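Local structure of type III effector NopAA (Sinorhizobium fredii USDA 257, 6SDU) at residues S153-G158 with L195-S200. The protein is a symbiotic type III secretion effector of glycoside hydrolase family 12 whose catalytic domain hydrolyses xyloglucan. Numbering follows the deposited sequence.
Sequences SNVNVG and LQWIKS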
ATOM      1  N   SER A 153      17.499   1.941   8.819  1.00 47.99           N
ATOM      2  CA  SER A 153      17.172   3.354   8.712  1.00 50.20           C
ATOM      3  C   SER A 153      17.853   3.982   7.500  1.00 54.83           C
ATOM      4  O   SER A 153      18.960   3.587   7.114  1.00 51.37           O
ATOM      5  CB  SER A 153      17.581   4.112   9.975  1.00 56.87           C
ATOM      6  OG  SER A 153      16.679   3.870  11.040  1.00 62.02           O
ATOM      7  N   ASN A 154      17.151   4.949   6.895  1.00 48.73           N
ATOM      8  CA  ASN A 154      17.640   5.780   5.778  1.00 55.41           C
ATOM      9  C   ASN A 154      18.227   4.946   4.644  1.00 52.25           C
ATOM     10  O   ASN A 154      19.273   5.256   4.074  1.00 54.56           O
ATOM     11  CB  ASN A 154      18.639   6.825   6.274  1.00 58.87           C
ATOM     12  CG  ASN A 154      18.052   7.698   7.362  1.00 69.96           C
ATOM     13  OD1 ASN A 154      17.042   8.379   7.148  1.00 71.64           O
ATOM     14  ND2 ASN A 154      18.656   7.663   8.542  1.00 71.91           N
ATOM     15  N   VAL A 155      17.496   3.912   4.263  1.00 47.81           N
ATOM     16  CA  VAL A 155      17.931   3.049   3.178  1.00 50.01           C
ATOM     17  C   VAL A 155      17.574   3.722   1.863  1.00 52.30           C
ATOM     18  O   VAL A 155      16.422   4.105   1.640  1.00 46.74           O
ATOM     19  CB  VAL A 155      17.279   1.667   3.291  1.00 49.60           C
ATOM     20  CG1 VAL A 155      17.710   0.780   2.124  1.00 54.61           C
ATOM     21  CG2 VAL A 155      17.628   1.044   4.630  1.00 46.32           C
ATOM     22  N   ASN A 156      18.562   3.884   0.989  1.00 67.76           N
ATOM     23  CA  ASN A 156      18.334   4.474  -0.322  1.00 67.61           C
ATOM     24  C   ASN A 156      18.256   3.336  -1.325  1.00 58.39           C
ATOM     25  O   ASN A 156      19.268   2.696  -1.619  1.00 56.78           O
ATOM     26  CB  ASN A 156      19.418   5.477  -0.699  1.00 76.53           C
ATOM     27  CG  ASN A 156      19.009   6.329  -1.878  1.00 87.65           C
ATOM     28  OD1 ASN A 156      18.933   5.849  -3.010  1.00 89.75           O
ATOM     29  ND2 ASN A 156      18.705   7.592  -1.616  1.00 96.88           N
ATOM     30  N   VAL A 157      17.043   3.051  -1.806  1.00 55.50           N
ATOM     31  CA  VAL A 157      16.802   1.980  -2.768  1.00 53.47           C
ATOM     32  C   VAL A 157      15.618   2.369  -3.642  1.00 55.80           C
ATOM     33  O   VAL A 157      14.745   3.140  -3.230  1.00 62.82           O
ATOM     34  CB  VAL A 157      16.548   0.625  -2.062  1.00 48.93           C
ATOM     35  CG1 VAL A 157      15.178   0.609  -1.405  1.00 54.17           C
ATOM     36  CG2 VAL A 157      16.691  -0.522  -3.037  1.00 45.08           C
ATOM     37  N   GLY A 158      15.611   1.849  -4.869  1.00 43.02           N
ATOM     38  CA  GLY A 158      14.490   2.009  -5.782  1.00 49.55           C
ATOM     39  C   GLY A 158      13.993   3.423  -6.028  1.00 53.70           C
ATOM     40  O   GLY A 158      12.803   3.633  -6.311  1.00 47.56           O
ATOM     41  N   LEU A 195      12.781  -5.214  -4.233  1.00 40.97           N
ATOM     42  CA  LEU A 195      12.713  -6.635  -3.917  1.00 36.86           C
ATOM     43  C   LEU A 195      14.111  -7.260  -3.925  1.00 41.45           C
ATOM     44  O   LEU A 195      14.428  -8.113  -3.082  1.00 42.94           O
ATOM     45  CB  LEU A 195      11.794  -7.333  -4.918  1.00 28.92           C
ATOM     46  CG  LEU A 195      10.338  -6.878  -4.857  1.00 36.84           C
ATOM     47  CD1 LEU A 195       9.474  -7.528  -5.945  1.00 35.53           C
ATOM     48  CD2 LEU A 195       9.763  -7.141  -3.449  1.00 35.97           C
ATOM     49  N   GLN A 196      14.975  -6.811  -4.841  1.00 42.58           N
ATOM     50  CA  GLN A 196      16.342  -7.329  -4.889  1.00 40.94           C
ATOM     51  C   GLN A 196      17.097  -6.980  -3.612  1.00 39.79           C
ATOM     52  O   GLN A 196      17.804  -7.825  -3.055  1.00 37.88           O
ATOM     53  CB  GLN A 196      17.067  -6.783  -6.119  1.00 38.52           C
ATOM     54  CG  GLN A 196      16.670  -7.475  -7.409  1.00 53.36           C
ATOM     55  CD  GLN A 196      17.249  -6.826  -8.663  1.00 63.05           C
ATOM     56  OE1 GLN A 196      17.639  -5.655  -8.660  1.00 63.80           O
ATOM     57  NE2 GLN A 196      17.311  -7.598  -9.743  1.00 67.32           N
ATOM     58  N   TRP A 197      16.916  -5.752  -3.105  1.00 40.51           N
ATOM     59  CA  TRP A 197      17.565  -5.357  -1.856  1.00 38.78           C
ATOM     60  C   TRP A 197      17.038  -6.161  -0.666  1.00 45.32           C
ATOM     61  O   TRP A 197      17.815  -6.552   0.217  1.00 42.68           O
ATOM     62  CB  TRP A 197      17.372  -3.860  -1.625  1.00 35.02           C
ATOM     63  CG  TRP A 197      18.024  -3.346  -0.356  1.00 47.72           C
ATOM     64  CD1 TRP A 197      19.280  -2.800  -0.231  1.00 53.97           C
ATOM     65  CD2 TRP A 197      17.454  -3.336   0.963  1.00 47.58           C
ATOM     66  NE1 TRP A 197      19.520  -2.452   1.085  1.00 57.11           N
ATOM     67  CE2 TRP A 197      18.411  -2.759   1.833  1.00 57.59           C
ATOM     68  CE3 TRP A 197      16.222  -3.743   1.491  1.00 49.09           C
ATOM     69  CZ2 TRP A 197      18.176  -2.593   3.199  1.00 57.19           C
ATOM     70  CZ3 TRP A 197      15.988  -3.572   2.848  1.00 46.41           C
ATOM     71  CH2 TRP A 197      16.962  -3.004   3.686  1.00 53.65           C
ATOM     72  N   ILE A 198      15.725  -6.424  -0.627  1.00 43.35           N
ATOM     73  CA  ILE A 198      15.155  -7.206   0.467  1.00 47.88           C
ATOM     74  C   ILE A 198      15.663  -8.642   0.415  1.00 47.82           C
ATOM     75  O   ILE A 198      15.905  -9.267   1.455  1.00 45.73           O
ATOM     76  CB  ILE A 198      13.617  -7.149   0.438  1.00 48.72           C
ATOM     77  CG1 ILE A 198      13.120  -5.706   0.567  1.00 54.06           C
ATOM     78  CG2 ILE A 198      13.047  -7.992   1.567  1.00 49.02           C
ATOM     79  CD1 ILE A 198      11.610  -5.550   0.368  1.00 45.50           C
ATOM     80  N   LYS A 199      15.801  -9.198  -0.791  1.00 46.34           N
ATOM     81  CA  LYS A 199      16.393 -10.526  -0.935  1.00 46.12           C
ATOM     82  C   LYS A 199      17.831 -10.546  -0.419  1.00 49.44           C
ATOM     83  O   LYS A 199      18.227 -11.483   0.287  1.00 44.11           O
ATOM     84  CB  LYS A 199      16.340 -10.953  -2.405  1.00 46.67           C
ATOM     85  CG  LYS A 199      16.838 -12.358  -2.699  1.00 57.39           C
ATOM     86  CD  LYS A 199      16.862 -12.614  -4.202  1.00 63.00           C
ATOM     87  CE  LYS A 199      17.437 -13.996  -4.536  1.00 73.01           C
ATOM     88  NZ  LYS A 199      17.477 -14.275  -6.006  1.00 74.20           N
ATOM     89  N   SER A 200      18.602  -9.481  -0.702  1.00 49.89           N
ATOM     90  CA  SER A 200      20.003  -9.386  -0.273  1.00 51.06           C
ATOM     91  C   SER A 200      20.161  -9.352   1.245  1.00 55.70           C
ATOM     92  O   SER A 200      21.247  -9.657   1.749  1.00 64.07           O
ATOM     93  CB  SER A 200      20.678  -8.156  -0.906  1.00 44.61           C
ATOM     94  OG  SER A 200      20.516  -6.974  -0.134  1.00 52.58           O
TER
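W197 on helix 191-200 meets V155 and V157 on strand 155-157 through apolar side-chain contacts. One methyl of each valine does most of the touching. V155 comes at the indole from the direction opposite to that of the W197 side chain. Its CG1 is 3.6 Å from CZ2 of W197 and sits 3.4 Å above the ring plane, displaced from the ring centre toward its outer atoms. The same methyl lies near CE2 and NE1, so it reaches the outer side of the indole near its nitrogen. CG2 of V155 is further off, 3.9 Å from CZ2 of W197. V157 packs against the root of the tryptophan, its side chain crossing that of W197 at about a right angle. CG2 of V157 is 3.7 Å from CB of W197 and 4.1 Å from its CG. In W197, CG is anti to the backbone N (chi1 -179°), which carries the indole away from the helix toward the two valines. The side chain of N156, between the two valines, starts off away from the helix, in the usual alternation of a strand.

No hydrogen bond joins the two segments. Within 195-200, S200 OG donates to W197 O at 2.8 Å, meeting the carbonyl at a C=O...donor angle of 125°, a little out of the carbonyl plane. This bond ties the side chain of S200 back to the helical turn that bears the tryptophan.

N154 and V155 form a G1 beta bulge against W162, at the corner the chain turns at N154. Y152 meets the W197 ring edge-to-face, and V164 touches both V155 and W197. The contact thus joins helix 191-200 to an edge of the beta-jelly-roll sandwich of glycoside hydrolase family 12. Strand 155-157 is outermost in its sheet, next to strand 160-168, while L195 and I198 of the helix pack on I119 of strand 117-125.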